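Local coordinates for protein chlorite dismutase (Nitrobacter winogradskyi, PDB 3QPI) that binds heme b and uses it to break chlorite down into chloride and molecular oxygen, at residues E156-V159 with G160-A164; K120-A124 with I125-L129. All blocks are in the same frame, centred on the assembly; numbering follows the deposited sequence.

Contact 1 of 2, residues E156-V159 with G160-A164. With HEM (protoporphyrin IX containing Fe), chain C.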
ATOM      1  N   GLU A 156      -8.977  -1.508   8.590  1.00 26.27           N
ATOM      2  CA  GLU A 156      -9.888  -0.698   7.794  1.00 32.09           C
ATOM      3  C   GLU A 156     -10.046   0.695   8.414  1.00 31.68           C
ATOM      4  O   GLU A 156     -10.332   1.660   7.712  1.00 30.06           O
ATOM      5  CB  GLU A 156     -11.250  -1.365   7.624  1.00 31.94           C
ATOM      6  CG  GLU A 156     -11.188  -2.745   7.007  1.00 30.23           C
ATOM      7  CD  GLU A 156     -10.498  -2.758   5.661  1.00 32.57           C
ATOM      8  OE1 GLU A 156     -10.325  -1.675   5.059  1.00 29.59           O
ATOM      9  OE2 GLU A 156     -10.111  -3.858   5.199  1.00 32.01           O
ATOM     10  N   ASP A 157      -9.831   0.786   9.722  1.00 39.30           N
ATOM     11  CA  ASP A 157      -9.902   2.055  10.448  1.00 41.60           C
ATOM     12  C   ASP A 157      -8.729   2.971  10.076  1.00 39.92           C
ATOM     13  O   ASP A 157      -8.907   4.150   9.755  1.00 38.48           O
ATOM     14  CB  ASP A 157      -9.887   1.787  11.957  1.00 42.85           C
ATOM     15  CG  ASP A 157      -9.997   3.051  12.771  1.00 48.90           C
ATOM     16  OD1 ASP A 157     -10.989   3.798  12.587  1.00 52.47           O
ATOM     17  OD2 ASP A 157      -9.087   3.312  13.591  1.00 50.51           O
ATOM     18  N   LEU A 158      -7.524   2.420  10.123  1.00 36.54           N
ATOM     19  CA  LEU A 158      -6.350   3.144   9.643  1.00 36.21           C
ATOM     20  C   LEU A 158      -6.574   3.656   8.214  1.00 31.03           C
ATOM     21  O   LEU A 158      -6.344   4.817   7.914  1.00 29.62           O
ATOM     22  CB  LEU A 158      -5.124   2.242   9.685  1.00 34.56           C
ATOM     23  CG  LEU A 158      -3.933   2.809   8.913  1.00 35.39           C
ATOM     24  CD1 LEU A 158      -3.536   4.163   9.495  1.00 34.08           C
ATOM     25  CD2 LEU A 158      -2.789   1.818   8.960  1.00 36.04           C
ATOM     26  N   VAL A 159      -7.041   2.785   7.336  1.00 29.36           N
ATOM     27  CA  VAL A 159      -7.262   3.173   5.956  1.00 30.67           C
ATOM     28  C   VAL A 159      -8.261   4.338   5.871  1.00 31.18           C
ATOM     29  O   VAL A 159      -8.040   5.302   5.144  1.00 29.51           O
ATOM     30  CB  VAL A 159      -7.761   1.972   5.118  1.00 30.34           C
ATOM     31  CG1 VAL A 159      -8.261   2.441   3.741  1.00 27.33           C
ATOM     32  CG2 VAL A 159      -6.646   0.898   5.000  1.00 26.74           C
ATOM     33  N   GLY A 160      -9.362   4.268   6.612  1.00 28.63           N
ATOM     34  CA  GLY A 160     -10.322   5.356   6.550  1.00 30.18           C
ATOM     35  C   GLY A 160      -9.741   6.658   7.067  1.00 31.97           C
ATOM     36  O   GLY A 160     -10.045   7.740   6.572  1.00 32.75           O
ATOM     37  N   VAL A 161      -8.900   6.554   8.082  1.00 28.82           N
ATOM     38  CA  VAL A 161      -8.234   7.716   8.634  1.00 29.13           C
ATOM     39  C   VAL A 161      -7.345   8.402   7.571  1.00 33.53           C
ATOM     40  O   VAL A 161      -7.385   9.622   7.392  1.00 33.14           O
ATOM     41  CB  VAL A 161      -7.381   7.275   9.852  1.00 34.44           C
ATOM     42  CG1 VAL A 161      -6.228   8.241  10.128  1.00 33.61           C
ATOM     43  CG2 VAL A 161      -8.263   7.131  11.077  1.00 36.42           C
ATOM     44  N   LEU A 162      -6.536   7.618   6.865  1.00 31.71           N
ATOM     45  CA  LEU A 162      -5.610   8.189   5.901  1.00 33.81           C
ATOM     46  C   LEU A 162      -6.381   8.759   4.736  1.00 31.84           C
ATOM     47  O   LEU A 162      -6.005   9.795   4.183  1.00 32.32           O
ATOM     48  CB  LEU A 162      -4.612   7.134   5.415  1.00 34.19           C
ATOM     49  CG  LEU A 162      -3.561   6.749   6.457  1.00 33.25           C
ATOM     50  CD1 LEU A 162      -2.805   5.509   6.009  1.00 34.45           C
ATOM     51  CD2 LEU A 162      -2.603   7.907   6.702  1.00 32.27           C
ATOM     52  N   ARG A 163      -7.456   8.079   4.354  1.00 30.50           N
ATOM     53  CA  ARG A 163      -8.269   8.554   3.247  1.00 31.24           C
ATOM     54  C   ARG A 163      -8.977   9.870   3.564  1.00 34.25           C
ATOM     55  O   ARG A 163      -9.492  10.515   2.648  1.00 35.00           O
ATOM     56  CB  ARG A 163      -9.268   7.485   2.793  1.00 33.24           C
ATOM     57  CG  ARG A 163      -8.618   6.470   1.863  1.00 33.89           C
ATOM     58  CD  ARG A 163      -9.487   5.261   1.521  1.00 30.99           C
ATOM     59  NE  ARG A 163      -8.684   4.312   0.748  1.00 33.56           N
ATOM     60  CZ  ARG A 163      -8.997   3.037   0.536  1.00 31.61           C
ATOM     61  NH1 ARG A 163     -10.115   2.511   1.030  1.00 27.98           N
ATOM     62  NH2 ARG A 163      -8.176   2.283  -0.180  1.00 29.94           N
ATOM     63  N   ALA A 164      -8.981  10.299   4.829  1.00 33.02           N
ATOM     64  CA  ALA A 164      -9.561  11.622   5.168  1.00 37.93           C
ATOM     65  C   ALA A 164      -8.533  12.763   5.132  1.00 38.60           C
ATOM     66  O   ALA A 164      -8.875  13.900   5.416  1.00 39.38           O
ATOM     67  CB  ALA A 164     -10.242  11.593   6.545  1.00 31.81           C
TER
HETATM   68  CHA HEM C1001       4.509   6.079   2.322  1.00 18.80           C
HETATM   69  CHB HEM C1001       4.338   4.646   6.885  1.00 24.82           C
HETATM   70  CHC HEM C1001      -0.074   2.746   6.123  1.00 20.79           C
HETATM   71  CHD HEM C1001       0.028   4.440   1.710  1.00 17.06           C
HETATM   72  C1A HEM C1001       4.790   5.812   3.618  1.00  6.83           C
HETATM   73  C2A HEM C1001       6.061   6.190   4.216  1.00 12.52           C
HETATM   74  C3A HEM C1001       6.062   5.791   5.504  1.00  4.80           C
HETATM   75  C4A HEM C1001       4.762   5.162   5.726  1.00 19.25           C
HETATM   76  CMA HEM C1001       7.223   6.009   6.543  1.00 28.10           C
HETATM   77  CAA HEM C1001       7.129   6.955   3.418  1.00 17.10           C
HETATM   78  CBA HEM C1001       8.221   6.076   2.826  1.00 30.24           C
HETATM   79  CGA HEM C1001       9.258   7.026   2.263  1.00 33.27           C
HETATM   80  O1A HEM C1001       9.345   7.061   1.021  1.00 27.72           O
HETATM   81  O2A HEM C1001       9.966   7.758   3.025  1.00 26.85           O
HETATM   82  C1B HEM C1001       3.144   4.019   6.994  1.00 20.73           C
HETATM   83  C2B HEM C1001       2.786   3.283   8.182  1.00 16.78           C
HETATM   84  C3B HEM C1001       1.603   2.732   7.954  1.00 21.82           C
HETATM   85  C4B HEM C1001       1.149   3.122   6.633  1.00 11.90           C
HETATM   86  CMB HEM C1001       3.618   3.093   9.476  1.00 20.67           C
HETATM   87  CAB HEM C1001       0.862   1.862   8.995  1.00 28.91           C
HETATM   88  CBB HEM C1001       0.400   0.662   8.636  1.00 26.00           C
HETATM   89  C1C HEM C1001      -0.472   3.047   4.878  1.00  7.42           C
HETATM   90  C2C HEM C1001      -1.724   2.682   4.215  1.00 15.42           C
HETATM   91  C3C HEM C1001      -1.643   3.142   2.967  1.00 11.41           C
HETATM   92  C4C HEM C1001      -0.373   3.833   2.844  1.00 18.72           C
HETATM   93  CMC HEM C1001      -2.852   1.840   4.856  1.00 11.66           C
HETATM   94  CAC HEM C1001      -2.658   3.084   1.813  1.00 26.62           C
HETATM   95  CBC HEM C1001      -3.967   2.997   2.090  1.00 30.78           C
HETATM   96  C1D HEM C1001       1.218   4.985   1.436  1.00 17.59           C
HETATM   97  C2D HEM C1001       1.552   5.559   0.155  1.00  9.98           C
HETATM   98  C3D HEM C1001       2.972   6.061   0.372  1.00 16.64           C
HETATM   99  C4D HEM C1001       3.304   5.758   1.744  1.00  6.11           C
HETATM  100  CMD HEM C1001       0.723   5.659  -1.168  1.00 22.39           C
HETATM  101  CAD HEM C1001       3.871   6.780  -0.642  1.00 17.08           C
HETATM  102  CBD HEM C1001       3.665   8.283  -0.398  1.00 22.89           C
HETATM  103  CGD HEM C1001       4.382   9.065  -1.476  1.00 28.50           C
HETATM  104  O1D HEM C1001       5.596   8.826  -1.664  1.00 27.19           O
HETATM  105  O2D HEM C1001       3.743   9.923  -2.147  1.00 28.47           O
HETATM  106  NA  HEM C1001       3.983   5.150   4.561  1.00 10.34           N
HETATM  107  NB  HEM C1001       2.130   3.916   6.042  1.00 16.16           N
HETATM  108  NC  HEM C1001       0.323   3.755   4.020  1.00 18.53           N
HETATM  109  ND  HEM C1001       2.265   5.129   2.363  1.00 13.16           N
HETATM  110 FE   HEM C1001       2.019   4.632   4.184  1.00 23.80          FE
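V159 and R163, one turn apart on the same helix, run side by side, and the arginine can be followed atom by atom along its neighbour. Its CB lies 3.4 Å from V159 O, the carbonyl that also accepts the backbone bond from R163 N (2.9 Å), and CG stays over the same oxygen. With CG placed beside the backbone N (chi1 -82°) and the chain extended from there to NE, CD passes on to the valine methyl V159 CG1. The guanidinium then spreads across that methyl, which sits under one face toward the rim; R163 CZ and V159 CG1 are 3.3 Å apart. V159 turns CG1 anti to its own N, alongside the carbonyl carbon (chi1 169°), while its other methyl, V159 CG2, reaches HEM CMC at 3.9 Å. Next to this pair, L158 CD1 meets L162 CD1 at 3.8 Å as the two leucines cross. L162 CD1 continues onto the porphyrin, 3.5 Å from HEM C2C. Regular helical bonds, G160 N to E156 O through R163 N to V159 O, thus set two i, i+4 pairs at the heme pocket, the apolar L158-L162 and V159 with the flat face of the R163 guanidinium. Helix 152-163 is tied through charged ends to strand 171-181 of the antiparallel sheet, R163 with E174 and D176, E156 with R178, while L162 and R163 also touch W168 in the loop between.

Contact 2 of 2, residues K120-A124 with I125-L129. With HEM (protoporphyrin IX containing Fe), chain C.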
ATOM      1  N   LYS A 120       0.746   4.132  15.767  1.00 42.39           N
ATOM      2  CA  LYS A 120       0.019   3.351  16.769  1.00 46.75           C
ATOM      3  C   LYS A 120      -0.435   2.002  16.219  1.00 48.99           C
ATOM      4  O   LYS A 120      -0.689   1.086  16.984  1.00 51.32           O
ATOM      5  CB  LYS A 120      -1.175   4.126  17.334  1.00 41.34           C
ATOM      6  CG  LYS A 120      -2.213   4.549  16.313  1.00 44.15           C
ATOM      7  CD  LYS A 120      -3.261   5.479  16.935  1.00 46.62           C
ATOM      8  CE  LYS A 120      -4.170   4.726  17.904  1.00 56.04           C
ATOM      9  NZ  LYS A 120      -5.019   5.620  18.780  1.00 60.66           N
ATOM     10  N   TYR A 121      -0.530   1.882  14.900  1.00 39.01           N
ATOM     11  CA  TYR A 121      -1.034   0.658  14.285  1.00 36.48           C
ATOM     12  C   TYR A 121       0.031  -0.408  14.109  1.00 36.09           C
ATOM     13  O   TYR A 121      -0.252  -1.491  13.574  1.00 35.75           O
ATOM     14  CB  TYR A 121      -1.676   0.955  12.932  1.00 33.93           C
ATOM     15  CG  TYR A 121      -2.940   1.770  13.038  1.00 38.97           C
ATOM     16  CD1 TYR A 121      -4.163   1.159  13.281  1.00 40.97           C
ATOM     17  CD2 TYR A 121      -2.912   3.151  12.905  1.00 36.28           C
ATOM     18  CE1 TYR A 121      -5.330   1.906  13.378  1.00 40.41           C
ATOM     19  CE2 TYR A 121      -4.073   3.900  13.004  1.00 39.16           C
ATOM     20  CZ  TYR A 121      -5.274   3.266  13.233  1.00 38.75           C
ATOM     21  OH  TYR A 121      -6.422   4.001  13.326  1.00 41.74           O
ATOM     22  N   LEU A 122       1.254  -0.108  14.527  1.00 35.35           N
ATOM     23  CA  LEU A 122       2.314  -1.115  14.524  1.00 39.68           C
ATOM     24  C   LEU A 122       2.492  -1.562  15.956  1.00 40.05           C
ATOM     25  O   LEU A 122       2.325  -0.757  16.872  1.00 43.27           O
ATOM     26  CB  LEU A 122       3.648  -0.552  13.985  1.00 41.72           C
ATOM     27  CG  LEU A 122       3.598   0.520  12.882  1.00 41.60           C
ATOM     28  CD1 LEU A 122       5.007   0.895  12.432  1.00 38.07           C
ATOM     29  CD2 LEU A 122       2.756   0.076  11.684  1.00 39.08           C
ATOM     30  N   PRO A 123       2.871  -2.831  16.165  1.00 37.42           N
ATOM     31  CA  PRO A 123       3.258  -3.778  15.116  1.00 34.04           C
ATOM     32  C   PRO A 123       2.095  -4.534  14.460  1.00 34.08           C
ATOM     33  O   PRO A 123       2.327  -5.308  13.542  1.00 33.49           O
ATOM     34  CB  PRO A 123       4.153  -4.759  15.867  1.00 36.00           C
ATOM     35  CG  PRO A 123       3.578  -4.782  17.258  1.00 41.34           C
ATOM     36  CD  PRO A 123       3.011  -3.411  17.519  1.00 40.03           C
ATOM     37  N   ALA A 124       0.867  -4.333  14.909  1.00 34.74           N
ATOM     38  CA  ALA A 124      -0.248  -5.083  14.325  1.00 37.00           C
ATOM     39  C   ALA A 124      -0.171  -5.164  12.781  1.00 34.19           C
ATOM     40  O   ALA A 124      -0.244  -6.252  12.205  1.00 32.69           O
ATOM     41  CB  ALA A 124      -1.589  -4.482  14.767  1.00 35.26           C
ATOM     42  N   ILE A 125      -0.020  -4.017  12.121  1.00 28.90           N
ATOM     43  CA  ILE A 125      -0.035  -3.979  10.665  1.00 30.56           C
ATOM     44  C   ILE A 125       1.399  -3.909  10.141  1.00 30.61           C
ATOM     45  O   ILE A 125       2.099  -2.961  10.437  1.00 29.75           O
ATOM     46  CB  ILE A 125      -0.824  -2.733  10.127  1.00 34.54           C
ATOM     47  CG1 ILE A 125      -2.170  -2.548  10.858  1.00 31.73           C
ATOM     48  CG2 ILE A 125      -1.029  -2.834   8.623  1.00 28.35           C
ATOM     49  CD1 ILE A 125      -3.173  -3.713  10.658  1.00 30.34           C
ATOM     50  N   ALA A 126       1.836  -4.927   9.399  1.00 28.45           N
ATOM     51  CA  ALA A 126       3.120  -4.888   8.700  1.00 27.75           C
ATOM     52  C   ALA A 126       2.881  -4.382   7.287  1.00 28.31           C
ATOM     53  O   ALA A 126       1.806  -4.606   6.720  1.00 27.58           O
ATOM     54  CB  ALA A 126       3.778  -6.293   8.656  1.00 25.97           C
ATOM     55  N   ARG A 127       3.881  -3.718   6.708  1.00 28.17           N
ATOM     56  CA  ARG A 127       3.696  -3.046   5.418  1.00 28.42           C
ATOM     57  C   ARG A 127       4.923  -3.162   4.526  1.00 31.49           C
ATOM     58  O   ARG A 127       6.053  -3.312   5.005  1.00 30.73           O
ATOM     59  CB  ARG A 127       3.405  -1.549   5.627  1.00 28.49           C
ATOM     60  CG  ARG A 127       4.616  -0.770   6.123  1.00 29.82           C
ATOM     61  CD  ARG A 127       4.335   0.704   6.408  1.00 35.47           C
ATOM     62  NE  ARG A 127       5.603   1.428   6.452  1.00 37.65           N
ATOM     63  CZ  ARG A 127       6.480   1.319   7.452  1.00 38.90           C
ATOM     64  NH1 ARG A 127       6.211   0.542   8.496  1.00 35.89           N
ATOM     65  NH2 ARG A 127       7.631   1.977   7.409  1.00 39.45           N
ATOM     66  N   GLN A 128       4.681  -3.068   3.223  1.00 31.97           N
ATOM     67  CA  GLN A 128       5.740  -2.860   2.256  1.00 30.41           C
ATOM     68  C   GLN A 128       5.225  -1.978   1.124  1.00 30.64           C
ATOM     69  O   GLN A 128       4.142  -2.206   0.590  1.00 28.41           O
ATOM     70  CB  GLN A 128       6.251  -4.186   1.686  1.00 27.85           C
ATOM     71  CG  GLN A 128       7.387  -3.999   0.624  1.00 30.56           C
ATOM     72  CD  GLN A 128       8.636  -3.325   1.204  1.00 36.45           C
ATOM     73  OE1 GLN A 128       9.277  -3.868   2.107  1.00 38.97           O
ATOM     74  NE2 GLN A 128       8.973  -2.135   0.700  1.00 36.03           N
ATOM     75  N   LEU A 129       6.025  -0.984   0.759  1.00 28.81           N
ATOM     76  CA  LEU A 129       5.697  -0.050  -0.303  1.00 28.14           C
ATOM     77  C   LEU A 129       6.491  -0.346  -1.576  1.00 30.23           C
ATOM     78  O   LEU A 129       7.710  -0.511  -1.527  1.00 26.88           O
ATOM     79  CB  LEU A 129       6.035   1.367   0.173  1.00 29.98           C
ATOM     80  CG  LEU A 129       5.880   2.501  -0.834  1.00 30.41           C
ATOM     81  CD1 LEU A 129       4.406   2.717  -1.236  1.00 28.13           C
ATOM     82  CD2 LEU A 129       6.474   3.780  -0.242  1.00 30.03           C
TER
HETATM   83  CHA HEM C1001       4.509   6.079   2.322  1.00 18.80           C
HETATM   84  CHB HEM C1001       4.338   4.646   6.885  1.00 24.82           C
HETATM   85  CHC HEM C1001      -0.074   2.746   6.123  1.00 20.79           C
HETATM   86  CHD HEM C1001       0.028   4.440   1.710  1.00 17.06           C
HETATM   87  C1A HEM C1001       4.790   5.812   3.618  1.00  6.83           C
HETATM   88  C2A HEM C1001       6.061   6.190   4.216  1.00 12.52           C
HETATM   89  C3A HEM C1001       6.062   5.791   5.504  1.00  4.80           C
HETATM   90  C4A HEM C1001       4.762   5.162   5.726  1.00 19.25           C
HETATM   91  CMA HEM C1001       7.223   6.009   6.543  1.00 28.10           C
HETATM   92  CAA HEM C1001       7.129   6.955   3.418  1.00 17.10           C
HETATM   93  CBA HEM C1001       8.221   6.076   2.826  1.00 30.24           C
HETATM   94  CGA HEM C1001       9.258   7.026   2.263  1.00 33.27           C
HETATM   95  O1A HEM C1001       9.345   7.061   1.021  1.00 27.72           O
HETATM   96  O2A HEM C1001       9.966   7.758   3.025  1.00 26.85           O
HETATM   97  C1B HEM C1001       3.144   4.019   6.994  1.00 20.73           C
HETATM   98  C2B HEM C1001       2.786   3.283   8.182  1.00 16.78           C
HETATM   99  C3B HEM C1001       1.603   2.732   7.954  1.00 21.82           C
HETATM  100  C4B HEM C1001       1.149   3.122   6.633  1.00 11.90           C
HETATM  101  CMB HEM C1001       3.618   3.093   9.476  1.00 20.67           C
HETATM  102  CAB HEM C1001       0.862   1.862   8.995  1.00 28.91           C
HETATM  103  CBB HEM C1001       0.400   0.662   8.636  1.00 26.00           C
HETATM  104  C1C HEM C1001      -0.472   3.047   4.878  1.00  7.42           C
HETATM  105  C2C HEM C1001      -1.724   2.682   4.215  1.00 15.42           C
HETATM  106  C3C HEM C1001      -1.643   3.142   2.967  1.00 11.41           C
HETATM  107  C4C HEM C1001      -0.373   3.833   2.844  1.00 18.72           C
HETATM  108  CMC HEM C1001      -2.852   1.840   4.856  1.00 11.66           C
HETATM  109  CAC HEM C1001      -2.658   3.084   1.813  1.00 26.62           C
HETATM  110  CBC HEM C1001      -3.967   2.997   2.090  1.00 30.78           C
HETATM  111  C1D HEM C1001       1.218   4.985   1.436  1.00 17.59           C
HETATM  112  C2D HEM C1001       1.552   5.559   0.155  1.00  9.98           C
HETATM  113  C3D HEM C1001       2.972   6.061   0.372  1.00 16.64           C
HETATM  114  C4D HEM C1001       3.304   5.758   1.744  1.00  6.11           C
HETATM  115  CMD HEM C1001       0.723   5.659  -1.168  1.00 22.39           C
HETATM  116  CAD HEM C1001       3.871   6.780  -0.642  1.00 17.08           C
HETATM  117  CBD HEM C1001       3.665   8.283  -0.398  1.00 22.89           C
HETATM  118  CGD HEM C1001       4.382   9.065  -1.476  1.00 28.50           C
HETATM  119  O1D HEM C1001       5.596   8.826  -1.664  1.00 27.19           O
HETATM  120  O2D HEM C1001       3.743   9.923  -2.147  1.00 28.47           O
HETATM  121  NA  HEM C1001       3.983   5.150   4.561  1.00 10.34           N
HETATM  122  NB  HEM C1001       2.130   3.916   6.042  1.00 16.16           N
HETATM  123  NC  HEM C1001       0.323   3.755   4.020  1.00 18.53           N
HETATM  124  ND  HEM C1001       2.265   5.129   2.363  1.00 13.16           N
HETATM  125 FE   HEM C1001       2.019   4.632   4.184  1.00 23.80          FE
HETATM  126  O   HOH W   1       4.054  -3.843  11.820  1.00 27.10           O
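L122 and I125 meet where a loop turns into a strand, with L122 CD2 resting 3.3 Å from I125 O. The turn is closed by a nearly straight bond from I125 N to Y121 O (2.9 Å) and contains a cis peptide before P123; a bridging water donates to both P123 O and I125 O. L122 departs from a staggered first torsion (-33°), and this bend carries its branches toward the heme, CD1 standing 3.9 Å from HEM CMB. I125 keeps CG1 beside its own N, which turns this branch back over the Y121 carbonyl, and I125 CG1 packs 4.1 Å from Y121 CB. R127 takes the rarer course: CG lies between the backbone N and the carbonyl carbon (70°), and an extended chain brings CD and then NE over the porphyrin, NE 3.5 Å from HEM CHB. One guanidinium face covers HEM CMB off-centre, and NH1 bonds to Q74, which helps fix its rotation. An alanine in place of R127 would probably uncover this part of the porphyrin and leave Q74 OE1 without that donor. Such an arginine is consistent with the distal arginine of chlorite dismutases. Strand 126-131 ends the sheet within this chain, bonded to strand 141-147 through A126 with E146 and Q128 with W144; L122 packs on helix 64-73, and Y121, A124 and I125 on helix 152-163.

Contacts 1 and 2, with centres about 13 Å apart, build adjoining walls of one heme pocket. Y121 joins them directly: its OH is 2.8 Å from D157 OD2, a probable hydrogen bond, and its ring atom CE2 packs 3.6 Å from L158 CD1. Both also hold the same vinyl group, since L158 CD2 lies 3.4 Å and I125 CG2 3.8 Å from HEM CBB. On the porphyrin itself they part company. L162 lies over one face, its side chain about 4 Å from that of the axial iron ligand H114, whereas R127 and L129 occupy the opposite face, L129 CD2 being 4.0 Å from HEM CHA. Helix and edge strand thus clasp the cofactor between them.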